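Local atomic coordinates of N-carbamoylsarcosine amidase related protein (Thermoplasma acidophilum, PDB entry 3EEF), a protein that probably hydrolyses N-carbamoylsarcosine as a zinc-binding amidase of the isochorismatase-like cysteine hydrolase family. Residues L5-M10 and D77-S82; E13-R18 and P22-T27; Y86-H91 and Y97-D102; V113-L118 and I122-T127. All blocks are in the same frame, centred on the assembly; numbering follows the deposited sequence.

Overall arrangement
From the N terminus, strand 3-8 enters the parallel sheet, and contact 1 joins its end to the loop that precedes strand 86-90, closing a long excursion of the chain. Contact 2 is nested inside that excursion and folds helix 12-15 onto the start of helix 22-40. Contacts 3 and 4 then follow in series. Contact 3 closes the short turn from strand 86-90 toward helix 101-107, and contact 4 the turn from strand 112-116 into helix 123-133. None cross. Strands 3-8 and 112-116 are neighbours, and Asp9, Lys90 and Cys123 bring contacts 1, 3 and 4 together beside the zinc ion. Leu118 packs contact 4 against Phe14 and Ile15 of contact 2.

Contact 1: residues L5-M10 and D77-S82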
loop_
_atom_site.group_PDB
_atom_site.type_symbol
_atom_site.label_atom_id
_atom_site.label_comp_id
_atom_site.label_asym_id
_atom_site.label_seq_id
_atom_site.Cartn_x
_atom_site.Cartn_y
_atom_site.Cartn_z
ATOM N N LEU A 5 21.239 4.369 -0.473
ATOM C CA LEU A 5 21.708 3.046 -0.079
ATOM C C LEU A 5 20.737 2.446 0.940
ATOM O O LEU A 5 20.422 3.078 1.939
ATOM C CB LEU A 5 23.121 3.119 0.491
ATOM C CG LEU A 5 23.723 1.836 1.024
ATOM C CD1 LEU A 5 24.111 0.845 -0.131
ATOM C CD2 LEU A 5 24.908 2.208 1.924
ATOM N N VAL A 6 20.250 1.244 0.644
ATOM C CA VAL A 6 19.346 0.517 1.522
ATOM C C VAL A 6 20.112 -0.677 2.056
ATOM O O VAL A 6 20.561 -1.513 1.273
ATOM C CB VAL A 6 18.045 0.073 0.797
ATOM C CG1 VAL A 6 17.129 -0.682 1.738
ATOM C CG2 VAL A 6 17.317 1.279 0.246
ATOM N N VAL A 7 20.299 -0.716 3.378
ATOM C CA VAL A 7 21.119 -1.731 4.039
ATOM C C VAL A 7 20.211 -2.727 4.729
ATOM O O VAL A 7 19.643 -2.423 5.803
ATOM C CB VAL A 7 22.069 -1.130 5.099
ATOM C CG1 VAL A 7 22.980 -2.203 5.587
ATOM C CG2 VAL A 7 22.920 0.059 4.543
ATOM N N VAL A 8 20.079 -3.915 4.136
ATOM C CA VAL A 8 19.053 -4.881 4.579
ATOM C C VAL A 8 19.519 -5.895 5.664
ATOM O O VAL A 8 20.403 -6.687 5.406
ATOM C CB VAL A 8 18.464 -5.669 3.368
ATOM C CG1 VAL A 8 17.280 -6.559 3.833
ATOM C CG2 VAL A 8 18.040 -4.679 2.211
ATOM N N ASP A 9 18.931 -5.832 6.864
ATOM C CA ASP A 9 19.107 -6.870 7.908
ATOM C C ASP A 9 20.539 -7.184 8.330
ATOM O O ASP A 9 20.867 -8.336 8.672
ATOM C CB ASP A 9 18.387 -8.185 7.506
ATOM C CG ASP A 9 16.872 -8.120 7.728
ATOM O OD1 ASP A 9 16.410 -7.490 8.722
ATOM O OD2 ASP A 9 16.142 -8.710 6.898
HETATM N N MSE A 10 21.391 -6.174 8.370
HETATM C CA MSE A 10 22.746 -6.389 8.868
HETATM C C MSE A 10 22.680 -6.341 10.392
HETATM O O MSE A 10 23.170 -5.398 11.007
HETATM C CB MSE A 10 23.716 -5.340 8.320
HETATM C CG MSE A 10 23.951 -5.414 6.806
HETATM SE SE MSE A 10 24.898 -7.007 6.244
HETATM C CE MSE A 10 26.748 -6.487 6.650
ATOM N N ASP A 77 27.649 -3.617 15.337
ATOM C CA ASP A 77 28.464 -2.450 15.747
ATOM C C ASP A 77 29.444 -2.033 14.684
ATOM O O ASP A 77 29.713 -0.853 14.521
ATOM C CB ASP A 77 29.223 -2.732 17.054
ATOM C CG ASP A 77 28.297 -2.807 18.250
ATOM O OD1 ASP A 77 27.277 -2.074 18.257
ATOM O OD2 ASP A 77 28.578 -3.591 19.173
ATOM N N GLU A 78 29.950 -3.006 13.940
ATOM C CA GLU A 78 30.882 -2.742 12.841
ATOM C C GLU A 78 30.408 -1.616 11.910
ATOM O O GLU A 78 31.219 -0.819 11.447
ATOM C CB GLU A 78 31.123 -4.019 12.024
ATOM C CG GLU A 78 31.955 -5.099 12.752
ATOM C CD GLU A 78 31.133 -5.984 13.659
ATOM O OE1 GLU A 78 30.112 -5.524 14.202
ATOM O OE2 GLU A 78 31.512 -7.153 13.834
ATOM N N ILE A 79 29.098 -1.570 11.638
ATOM C CA ILE A 79 28.495 -0.548 10.750
ATOM C C ILE A 79 27.376 0.198 11.481
ATOM O O ILE A 79 26.334 0.479 10.936
ATOM C CB ILE A 79 27.992 -1.167 9.418
ATOM C CG1 ILE A 79 26.999 -2.321 9.672
ATOM C CG2 ILE A 79 29.169 -1.667 8.590
ATOM C CD1 ILE A 79 26.356 -2.839 8.416
ATOM N N ARG A 80 27.618 0.485 12.748
ATOM C CA ARG A 80 26.722 1.252 13.564
ATOM C C ARG A 80 26.212 2.437 12.776
ATOM O O ARG A 80 26.969 3.098 12.060
ATOM C CB ARG A 80 27.470 1.747 14.800
ATOM C CG ARG A 80 26.620 1.902 16.029
ATOM C CD ARG A 80 27.350 2.696 17.140
ATOM N NE ARG A 80 28.793 2.421 17.218
ATOM C CZ ARG A 80 29.366 1.422 17.901
ATOM N NH1 ARG A 80 28.634 0.541 18.586
ATOM N NH2 ARG A 80 30.696 1.297 17.888
ATOM N N PRO A 81 24.917 2.713 12.889
ATOM C CA PRO A 81 24.428 3.848 12.143
ATOM C C PRO A 81 24.877 5.158 12.787
ATOM O O PRO A 81 25.002 5.217 14.010
ATOM C CB PRO A 81 22.903 3.689 12.211
ATOM C CG PRO A 81 22.676 2.294 12.707
ATOM C CD PRO A 81 23.834 1.983 13.558
ATOM N N SER A 82 25.128 6.164 11.943
ATOM C CA SER A 82 25.484 7.520 12.354
ATOM C C SER A 82 24.282 8.434 12.353
ATOM O O SER A 82 23.195 8.068 11.914
ATOM C CB SER A 82 26.493 8.154 11.375
ATOM O OG SER A 82 27.724 7.465 11.348
#
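Ile79 drives a single methyl, CD1, into the bend of the selenomethionine side chain of Met10. Its closest partner is Met10 CB at 3.6 Å, with Met10 CG at 3.9 Å and, because the Met10 chain doubles back at chi2 and chi3 (chi3 -81°), the terminal CE at 4.1 Å from the same CD1. The two side chains cross at about a right angle, and CD1 is the Ile79 atom that touches. Ile79 places CG1 between its backbone N and carbonyl carbon (chi1 56°) and then extends straight (chi2 173°), which carries CD1 inward. Val7 CG1 is a looser neighbour, 4.5 Å from Ile79 CD1. All three residues are buried, and no polar bond links the segments.

The solvent side is held by the loop itself. Arg80 NH1 pairs with Asp77 OD1 at 3.0 Å, and the guanidinium sets one face over Asp77 O, while Arg80 N donates to that same oxygen. Glu78 turns instead to His16. The arrangement is that of a surface loop closing over the C-terminal end of an inner strand in a parallel alpha/beta sheet, as in the isochorismatase-like fold, where residues just past the strand, here Asp9, reach the active-site region.

Contact 2: residues E13-R18 and P22-T27; sequences EFIHGR and PEAMKT
Ala24 and Ile15 meet where the short helix 12-15 folds back on the N-terminal end of helix 22-40, the helix of the beta-alpha-beta crossover between strands 3-8 and 45-50. The methyl of Ala24 points at the other segment, and its CB lies 3.3 Å from Phe14 O. Ile15 sets CG1 anti to its own carbonyl carbon (chi1 -63°) and bends again at chi2 (-61°), which swings CD1 across to Ala24: 3.7 Å from Ala24 CB and 3.5 Å from Ala24 O. The other branch, CG2, sits over the centre of one face of the His16 ring.

Met25, a selenomethionine, is exposed, with chi2 (143°) away from a staggered value; it spans the outer side and leaves CE 3.3 Å from Ile15 O. Met25 also touches a crystal neighbour. Phe14 rests its CB on Leu118 and sends its ring away from helix 22-40, to about 5 Å from the zinc ion at the nearest atoms. Glu13 OE2 holds Arg18 NE in a salt bridge whose hydrogen bond is weak, while OE1 accepts from Ser66 N. Ala24 O takes two donors from Thr27, its backbone N and, in the carbonyl plane, the hydroxyl OG1 at 2.6 Å.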
loop_
_atom_site.group_PDB
_atom_site.type_symbol
_atom_site.label_atom_id
_atom_site.label_comp_id
_atom_site.label_asym_id
_atom_site.label_seq_id
_atom_site.Cartn_x
_atom_site.Cartn_y
_atom_site.Cartn_z
ATOM N N GLU A 13 21.780 -11.111 15.048
ATOM C CA GLU A 13 21.421 -12.512 15.013
ATOM C C GLU A 13 21.848 -13.184 13.726
ATOM O O GLU A 13 22.099 -14.375 13.740
ATOM C CB GLU A 13 19.923 -12.704 15.230
ATOM C CG GLU A 13 19.457 -14.168 15.177
ATOM C CD GLU A 13 18.073 -14.337 15.740
ATOM O OE1 GLU A 13 17.487 -13.327 16.175
ATOM O OE2 GLU A 13 17.572 -15.478 15.754
ATOM N N PHE A 14 21.925 -12.438 12.620
ATOM C CA PHE A 14 22.329 -13.040 11.342
ATOM C C PHE A 14 23.837 -12.962 11.069
ATOM O O PHE A 14 24.323 -13.644 10.161
ATOM C CB PHE A 14 21.560 -12.425 10.168
ATOM C CG PHE A 14 20.079 -12.749 10.149
ATOM C CD1 PHE A 14 19.642 -14.053 10.061
ATOM C CD2 PHE A 14 19.135 -11.736 10.161
ATOM C CE1 PHE A 14 18.274 -14.347 10.031
ATOM C CE2 PHE A 14 17.770 -12.011 10.118
ATOM C CZ PHE A 14 17.341 -13.317 10.053
ATOM N N ILE A 15 24.560 -12.147 11.848
ATOM C CA ILE A 15 25.999 -11.901 11.651
ATOM C C ILE A 15 26.807 -12.479 12.808
ATOM O O ILE A 15 27.790 -13.187 12.587
ATOM C CB ILE A 15 26.325 -10.382 11.559
ATOM C CG1 ILE A 15 25.651 -9.729 10.343
ATOM C CG2 ILE A 15 27.839 -10.143 11.438
ATOM C CD1 ILE A 15 26.091 -10.305 9.007
ATOM N N HIS A 16 26.391 -12.160 14.031
ATOM C CA HIS A 16 27.120 -12.540 15.245
ATOM C C HIS A 16 26.464 -13.646 16.047
ATOM O O HIS A 16 27.162 -14.346 16.754
ATOM C CB HIS A 16 27.348 -11.332 16.176
ATOM C CG HIS A 16 28.277 -10.310 15.607
ATOM N ND1 HIS A 16 29.541 -10.632 15.156
ATOM C CD2 HIS A 16 28.127 -8.980 15.391
ATOM C CE1 HIS A 16 30.132 -9.543 14.695
ATOM N NE2 HIS A 16 29.299 -8.525 14.829
ATOM N N GLY A 17 25.147 -13.815 15.945
ATOM C CA GLY A 17 24.427 -14.686 16.887
ATOM C C GLY A 17 23.848 -15.969 16.331
ATOM O O GLY A 17 24.486 -16.670 15.577
ATOM N N ARG A 18 22.601 -16.251 16.688
ATOM C CA ARG A 18 22.025 -17.587 16.558
ATOM C C ARG A 18 22.011 -18.118 15.103
ATOM O O ARG A 18 22.188 -19.319 14.877
ATOM C CB ARG A 18 20.618 -17.568 17.173
ATOM C CG ARG A 18 19.912 -18.903 17.243
ATOM C CD ARG A 18 18.539 -18.764 17.910
ATOM N NE ARG A 18 17.537 -18.233 16.996
ATOM C CZ ARG A 18 16.992 -18.912 15.984
ATOM N NH1 ARG A 18 17.347 -20.159 15.733
ATOM N NH2 ARG A 18 16.081 -18.329 15.203
ATOM N N PRO A 22 29.336 -17.719 7.811
ATOM C CA PRO A 22 30.502 -17.036 7.237
ATOM C C PRO A 22 30.206 -16.193 5.984
ATOM O O PRO A 22 30.830 -15.176 5.786
ATOM C CB PRO A 22 31.461 -18.192 6.890
ATOM C CG PRO A 22 31.049 -19.304 7.778
ATOM C CD PRO A 22 29.524 -19.170 7.765
ATOM N N GLU A 23 29.273 -16.640 5.159
ATOM C CA GLU A 23 28.763 -15.859 4.029
ATOM C C GLU A 23 28.340 -14.482 4.538
ATOM O O GLU A 23 28.709 -13.452 3.957
ATOM C CB GLU A 23 27.555 -16.556 3.371
ATOM C CG GLU A 23 27.803 -18.002 2.782
ATOM C CD GLU A 23 27.786 -19.143 3.828
ATOM O OE1 GLU A 23 26.697 -19.638 4.215
ATOM O OE2 GLU A 23 28.878 -19.567 4.245
ATOM N N ALA A 24 27.575 -14.483 5.633
ATOM C CA ALA A 24 27.106 -13.270 6.288
ATOM C C ALA A 24 28.258 -12.410 6.802
ATOM O O ALA A 24 28.330 -11.213 6.490
ATOM C CB ALA A 24 26.128 -13.616 7.447
HETATM N N MSE A 25 29.154 -13.016 7.582
HETATM C CA MSE A 25 30.371 -12.318 8.078
HETATM C C MSE A 25 31.168 -11.714 6.930
HETATM O O MSE A 25 31.710 -10.621 7.050
HETATM C CB MSE A 25 31.288 -13.268 8.881
HETATM C CG MSE A 25 31.058 -13.285 10.394
HETATM SE SE MSE A 25 31.276 -15.103 11.243
HETATM C CE MSE A 25 30.689 -14.665 13.078
ATOM N N LYS A 26 31.248 -12.433 5.818
ATOM C CA LYS A 26 32.007 -11.939 4.680
ATOM C C LYS A 26 31.467 -10.564 4.161
ATOM O O LYS A 26 32.255 -9.771 3.619
ATOM C CB LYS A 26 32.086 -13.006 3.568
ATOM N N THR A 27 30.163 -10.262 4.373
ATOM C CA THR A 27 29.550 -9.007 3.845
ATOM C C THR A 27 29.978 -7.751 4.576
ATOM O O THR A 27 29.892 -6.652 4.015
ATOM C CB THR A 27 27.976 -9.043 3.832
ATOM O OG1 THR A 27 27.454 -9.102 5.180
ATOM C CG2 THR A 27 27.493 -10.231 3.017
#

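Contact 3: residues Y86-H91 and Y97-D102; sequences YVLEKH and YGTNLD
At the edge of the parallel sheet within this chain, the turn leading from strand 86-90 into helix 101-107 is packed by Leu88 against Asn100 and Leu101 and by Thr99 against Lys90. Leu88 points at the turn with CG anti to its carbonyl carbon (chi1 -85°). CD2 lies against the helix start, 3.7 Å from Leu101 CA, and the branch point CG is nearest the amide, 3.5 Å from Asn100 OD1; the side chains of Leu88 and Asn100 cross obliquely. Thr99 adds its methyl, CG2, 3.9 Å from Lys90 CB and close to the carbonyl of Glu89.

The Thr99 hydroxyl is used within its own turn. OG1 accepts from Leu101 N at 3.2 Å (N-H...O 157°), an ST turn that opens the helix, and also bonds to Gly95 O. No direct hydrogen bond joins the segments; two waters bridge them. Water 1 donates to Glu89 O (2.9 Å) and Gly98 O (3.1 Å); water 2 accepts from His91 N (3.0 Å) and donates to Tyr97 O (2.6 Å). Both lie in the plane of the His91 ring, at its edge. Lys90 alone reaches toward the zinc site, ending on the zinc ligand Asp50, with the carbonyls of Ala92 and Tyr93 as further partners.

Strand 86-90 is an edge strand of the sheet within this chain, beside strand 45-50; Tyr53 of a second subunit packs on Leu88, and helix 101-107 leads the chain back across the sheet to strand 112-116.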
loop_
_atom_site.group_PDB
_atom_site.type_symbol
_atom_site.label_atom_id
_atom_site.label_comp_id
_atom_site.label_asym_id
_atom_site.label_seq_id
_atom_site.Cartn_x
_atom_site.Cartn_y
_atom_site.Cartn_z
ATOM N N TYR A 86 19.070 6.828 8.225
ATOM C CA TYR A 86 17.744 6.398 8.648
ATOM C C TYR A 86 17.745 4.921 9.172
ATOM O O TYR A 86 18.437 4.071 8.614
ATOM C CB TYR A 86 16.792 6.590 7.479
ATOM C CG TYR A 86 16.634 8.047 7.041
ATOM C CD1 TYR A 86 15.573 8.789 7.493
ATOM C CD2 TYR A 86 17.551 8.665 6.180
ATOM C CE1 TYR A 86 15.380 10.090 7.098
ATOM C CE2 TYR A 86 17.380 9.987 5.775
ATOM C CZ TYR A 86 16.271 10.687 6.238
ATOM O OH TYR A 86 16.023 11.997 5.915
ATOM N N VAL A 87 17.029 4.641 10.270
ATOM C CA VAL A 87 16.915 3.271 10.796
ATOM C C VAL A 87 15.419 2.909 10.912
ATOM O O VAL A 87 14.670 3.549 11.668
ATOM C CB VAL A 87 17.612 3.091 12.148
ATOM C CG1 VAL A 87 17.542 1.607 12.614
ATOM C CG2 VAL A 87 19.060 3.593 12.093
ATOM N N LEU A 88 15.011 1.900 10.129
ATOM C CA LEU A 88 13.626 1.498 9.992
ATOM C C LEU A 88 13.463 0.079 10.563
ATOM O O LEU A 88 14.364 -0.801 10.407
ATOM C CB LEU A 88 13.185 1.512 8.517
ATOM C CG LEU A 88 12.685 2.794 7.840
ATOM C CD1 LEU A 88 13.518 4.005 8.250
ATOM C CD2 LEU A 88 12.635 2.661 6.303
ATOM N N GLU A 89 12.334 -0.118 11.252
ATOM C CA GLU A 89 11.940 -1.436 11.709
ATOM C C GLU A 89 11.006 -1.983 10.662
ATOM O O GLU A 89 10.122 -1.269 10.194
ATOM C CB GLU A 89 11.213 -1.363 13.055
ATOM C CG GLU A 89 12.098 -1.004 14.246
ATOM C CD GLU A 89 11.272 -0.685 15.475
ATOM O OE1 GLU A 89 10.483 -1.543 15.888
ATOM O OE2 GLU A 89 11.385 0.435 16.016
ATOM N N LYS A 90 11.195 -3.244 10.292
ATOM C CA LYS A 90 10.306 -3.917 9.360
ATOM C C LYS A 90 9.796 -5.241 9.952
ATOM O O LYS A 90 10.456 -5.841 10.802
ATOM C CB LYS A 90 11.013 -4.138 8.016
ATOM C CG LYS A 90 12.132 -5.192 8.000
ATOM C CD LYS A 90 12.654 -5.383 6.570
ATOM C CE LYS A 90 13.681 -6.470 6.477
ATOM N NZ LYS A 90 13.081 -7.851 6.313
ATOM N N HIS A 91 8.632 -5.687 9.480
ATOM C CA HIS A 91 7.980 -6.899 9.976
ATOM C C HIS A 91 7.774 -8.014 8.922
ATOM O O HIS A 91 7.186 -9.048 9.241
ATOM C CB HIS A 91 6.630 -6.513 10.588
ATOM C CG HIS A 91 6.778 -5.789 11.891
ATOM N ND1 HIS A 91 6.803 -6.447 13.104
ATOM C CD2 HIS A 91 6.972 -4.471 12.163
ATOM C CE1 HIS A 91 6.984 -5.564 14.069
ATOM N NE2 HIS A 91 7.089 -4.357 13.526
ATOM N N TYR A 97 7.380 -3.093 2.907
ATOM C CA TYR A 97 6.088 -3.473 3.454
ATOM C C TYR A 97 5.875 -3.004 4.886
ATOM O O TYR A 97 6.602 -3.397 5.848
ATOM C CB TYR A 97 5.822 -4.966 3.394
ATOM C CG TYR A 97 4.327 -5.228 3.622
ATOM C CD1 TYR A 97 3.848 -5.716 4.837
ATOM C CD2 TYR A 97 3.398 -4.906 2.646
ATOM C CE1 TYR A 97 2.502 -5.917 5.051
ATOM C CE2 TYR A 97 2.048 -5.112 2.855
ATOM C CZ TYR A 97 1.625 -5.616 4.070
ATOM O OH TYR A 97 0.306 -5.835 4.286
ATOM N N GLY A 98 4.842 -2.186 5.033
ATOM C CA GLY A 98 4.506 -1.614 6.327
ATOM C C GLY A 98 5.521 -0.627 6.870
ATOM O O GLY A 98 5.577 -0.416 8.088
ATOM N N THR A 99 6.360 -0.062 5.999
ATOM C CA THR A 99 7.398 0.882 6.438
ATOM C C THR A 99 7.230 2.218 5.746
ATOM O O THR A 99 6.407 2.383 4.854
ATOM C CB THR A 99 8.857 0.366 6.180
ATOM O OG1 THR A 99 9.213 0.441 4.784
ATOM C CG2 THR A 99 9.049 -1.075 6.668
ATOM N N ASN A 100 8.052 3.168 6.129
ATOM C CA ASN A 100 8.067 4.465 5.451
ATOM C C ASN A 100 9.277 4.593 4.533
ATOM O O ASN A 100 9.766 5.710 4.256
ATOM C CB ASN A 100 8.008 5.579 6.489
ATOM C CG ASN A 100 9.184 5.564 7.430
ATOM O OD1 ASN A 100 9.625 4.502 7.887
ATOM N ND2 ASN A 100 9.692 6.761 7.746
ATOM N N LEU A 101 9.767 3.457 4.028
ATOM C CA LEU A 101 10.940 3.496 3.180
ATOM C C LEU A 101 10.641 4.330 1.949
ATOM O O LEU A 101 11.445 5.150 1.551
ATOM C CB LEU A 101 11.403 2.095 2.788
ATOM C CG LEU A 101 12.571 1.974 1.825
ATOM C CD1 LEU A 101 13.806 2.670 2.372
ATOM C CD2 LEU A 101 12.820 0.487 1.567
ATOM N N ASP A 102 9.492 4.120 1.341
ATOM C CA ASP A 102 9.204 4.788 0.102
ATOM C C ASP A 102 9.136 6.294 0.357
ATOM O O ASP A 102 9.603 7.086 -0.443
ATOM C CB ASP A 102 7.918 4.247 -0.511
ATOM C CG ASP A 102 7.681 4.783 -1.900
ATOM O OD1 ASP A 102 8.599 4.657 -2.736
ATOM O OD2 ASP A 102 6.605 5.369 -2.125
HETATM O O HOH W 1 7.262 -1.246 10.605
HETATM O O HOH W 2 6.760 -3.631 8.464
#

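Contact 4: residues V113-L118 and I122-T127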
loop_
_atom_site.group_PDB
_atom_site.type_symbol
_atom_site.label_atom_id
_atom_site.label_comp_id
_atom_site.label_asym_id
_atom_site.label_seq_id
_atom_site.Cartn_x
_atom_site.Cartn_y
_atom_site.Cartn_z
ATOM N N VAL A 113 17.915 2.637 -6.174
ATOM C CA VAL A 113 18.265 2.071 -4.877
ATOM C C VAL A 113 19.479 1.215 -5.020
ATOM O O VAL A 113 19.609 0.443 -5.975
ATOM C CB VAL A 113 17.103 1.231 -4.237
ATOM C CG1 VAL A 113 15.950 2.178 -3.819
ATOM C CG2 VAL A 113 16.632 0.143 -5.166
ATOM N N VAL A 114 20.406 1.382 -4.099
ATOM C CA VAL A 114 21.562 0.476 -4.038
ATOM C C VAL A 114 21.358 -0.428 -2.868
ATOM O O VAL A 114 21.158 0.046 -1.752
ATOM C CB VAL A 114 22.879 1.233 -3.864
ATOM C CG1 VAL A 114 24.037 0.243 -3.859
ATOM C CG2 VAL A 114 23.024 2.252 -4.983
ATOM N N LEU A 115 21.381 -1.725 -3.124
ATOM C CA LEU A 115 20.987 -2.736 -2.123
ATOM C C LEU A 115 22.182 -3.545 -1.620
ATOM O O LEU A 115 22.931 -4.103 -2.399
ATOM C CB LEU A 115 19.978 -3.713 -2.739
ATOM C CG LEU A 115 18.669 -3.148 -3.239
ATOM C CD1 LEU A 115 17.817 -4.259 -3.872
ATOM C CD2 LEU A 115 17.929 -2.476 -2.084
ATOM N N ILE A 116 22.355 -3.597 -0.314
ATOM C CA ILE A 116 23.301 -4.500 0.291
ATOM C C ILE A 116 22.658 -5.164 1.511
ATOM O O ILE A 116 21.627 -4.681 2.024
ATOM C CB ILE A 116 24.588 -3.741 0.698
ATOM C CG1 ILE A 116 24.349 -2.794 1.868
ATOM C CG2 ILE A 116 25.151 -2.958 -0.501
ATOM C CD1 ILE A 116 25.633 -2.078 2.322
ATOM N N GLY A 117 23.250 -6.272 1.963
ATOM C CA GLY A 117 22.839 -6.939 3.211
ATOM C C GLY A 117 22.356 -8.372 3.039
ATOM O O GLY A 117 22.723 -9.053 2.094
ATOM N N LEU A 118 21.466 -8.783 3.931
ATOM C CA LEU A 118 21.032 -10.170 4.097
ATOM C C LEU A 118 19.568 -10.379 3.741
ATOM O O LEU A 118 18.691 -9.728 4.323
ATOM C CB LEU A 118 21.231 -10.591 5.571
ATOM C CG LEU A 118 22.652 -10.305 5.994
ATOM C CD1 LEU A 118 22.871 -10.780 7.388
ATOM C CD2 LEU A 118 23.671 -10.898 4.953
ATOM N N ILE A 122 16.181 -13.938 0.025
ATOM C CA ILE A 122 14.988 -13.541 0.729
ATOM C C ILE A 122 14.879 -12.006 0.802
ATOM O O ILE A 122 14.355 -11.376 -0.143
ATOM C CB ILE A 122 14.921 -14.193 2.111
ATOM C CG1 ILE A 122 15.050 -15.726 1.997
ATOM C CG2 ILE A 122 13.623 -13.855 2.786
ATOM C CD1 ILE A 122 15.176 -16.428 3.377
ATOM N N CYS A 123 15.381 -11.385 1.867
ATOM C CA CYS A 123 14.985 -9.997 2.126
ATOM C C CYS A 123 15.521 -8.986 1.093
ATOM O O CYS A 123 14.833 -8.009 0.763
ATOM C CB CYS A 123 15.378 -9.580 3.545
ATOM S SG CYS A 123 14.587 -10.575 4.886
ATOM N N VAL A 124 16.738 -9.187 0.599
ATOM C CA VAL A 124 17.334 -8.271 -0.374
ATOM C C VAL A 124 16.526 -8.338 -1.664
ATOM O O VAL A 124 16.191 -7.324 -2.270
ATOM C CB VAL A 124 18.844 -8.574 -0.646
ATOM C CG1 VAL A 124 19.314 -7.838 -1.883
ATOM C CG2 VAL A 124 19.725 -8.230 0.600
ATOM N N ARG A 125 16.180 -9.551 -2.042
ATOM C CA ARG A 125 15.472 -9.801 -3.267
ATOM C C ARG A 125 14.050 -9.247 -3.231
ATOM O O ARG A 125 13.543 -8.677 -4.224
ATOM C CB ARG A 125 15.456 -11.307 -3.514
ATOM C CG ARG A 125 14.892 -11.669 -4.850
ATOM C CD ARG A 125 14.745 -13.151 -5.025
ATOM N NE ARG A 125 16.021 -13.860 -4.998
ATOM C CZ ARG A 125 16.200 -15.081 -5.494
ATOM N NH1 ARG A 125 15.213 -15.731 -6.098
ATOM N NH2 ARG A 125 17.398 -15.635 -5.441
ATOM N N HIS A 126 13.400 -9.463 -2.091
ATOM C CA HIS A 126 12.039 -9.002 -1.861
ATOM C C HIS A 126 11.966 -7.484 -1.840
ATOM O O HIS A 126 11.085 -6.884 -2.435
ATOM C CB HIS A 126 11.478 -9.640 -0.588
ATOM C CG HIS A 126 10.999 -11.039 -0.804
ATOM N ND1 HIS A 126 11.859 -12.111 -0.865
ATOM C CD2 HIS A 126 9.768 -11.529 -1.083
ATOM C CE1 HIS A 126 11.171 -13.205 -1.135
ATOM N NE2 HIS A 126 9.898 -12.886 -1.254
ATOM N N THR A 127 12.900 -6.859 -1.150
ATOM C CA THR A 127 13.068 -5.422 -1.235
ATOM C C THR A 127 13.256 -4.964 -2.692
ATOM O O THR A 127 12.685 -3.954 -3.099
ATOM C CB THR A 127 14.255 -5.019 -0.390
ATOM O OG1 THR A 127 14.006 -5.505 0.932
ATOM C CG2 THR A 127 14.440 -3.478 -0.365
#
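Val124 and Leu115 pack the first turn of helix 123-133 on strand 112-116, the opening half of a beta-alpha-beta unit completed by strand 137-141. The short axes of strand and helix run nearly antiparallel (166°) and 9.0 Å apart at closest. Val124 holds the corner: with CG1 anti to its backbone N (chi1 166°), CG2 is turned toward the peptide of Gly117, 3.4 Å from Gly117 O, and also reaches Leu118 N at 3.8 Å. Gly117, where the chain turns a corner, has no side chain and a positive phi at which a CB would jam against the preceding carbonyl; the valine methyl therefore rests on bare backbone. Leu115 splits its branches, CD1 toward the carbonyl of Val124 and CD2 to Thr127 CG2 at 4.0 Å. Phe157 of helix 153-161 packs on Val124 from outside the contact.

Cys123 starts the helix with CB 3.4 Å from Leu118 O; its SG lies near Asp9 and Lys90, and the side chain comes to about 5 Å from the zinc ion at the nearest atoms. This grouping is consistent with the Asp-Lys-Cys triad of cysteine hydrolases. Ile122 O accepts from His126 N and from His126 ND1 (2.7 Å, N-H...O 155°), the latter in the imidazole plane but above the carbonyl plane. His126 NE2 continues to Tyr161 of a third subunit. One residue on, Cys123 O is gripped from opposite faces by Thr127 N and by Thr127 OG1, the hydroxyl at 2.6 Å.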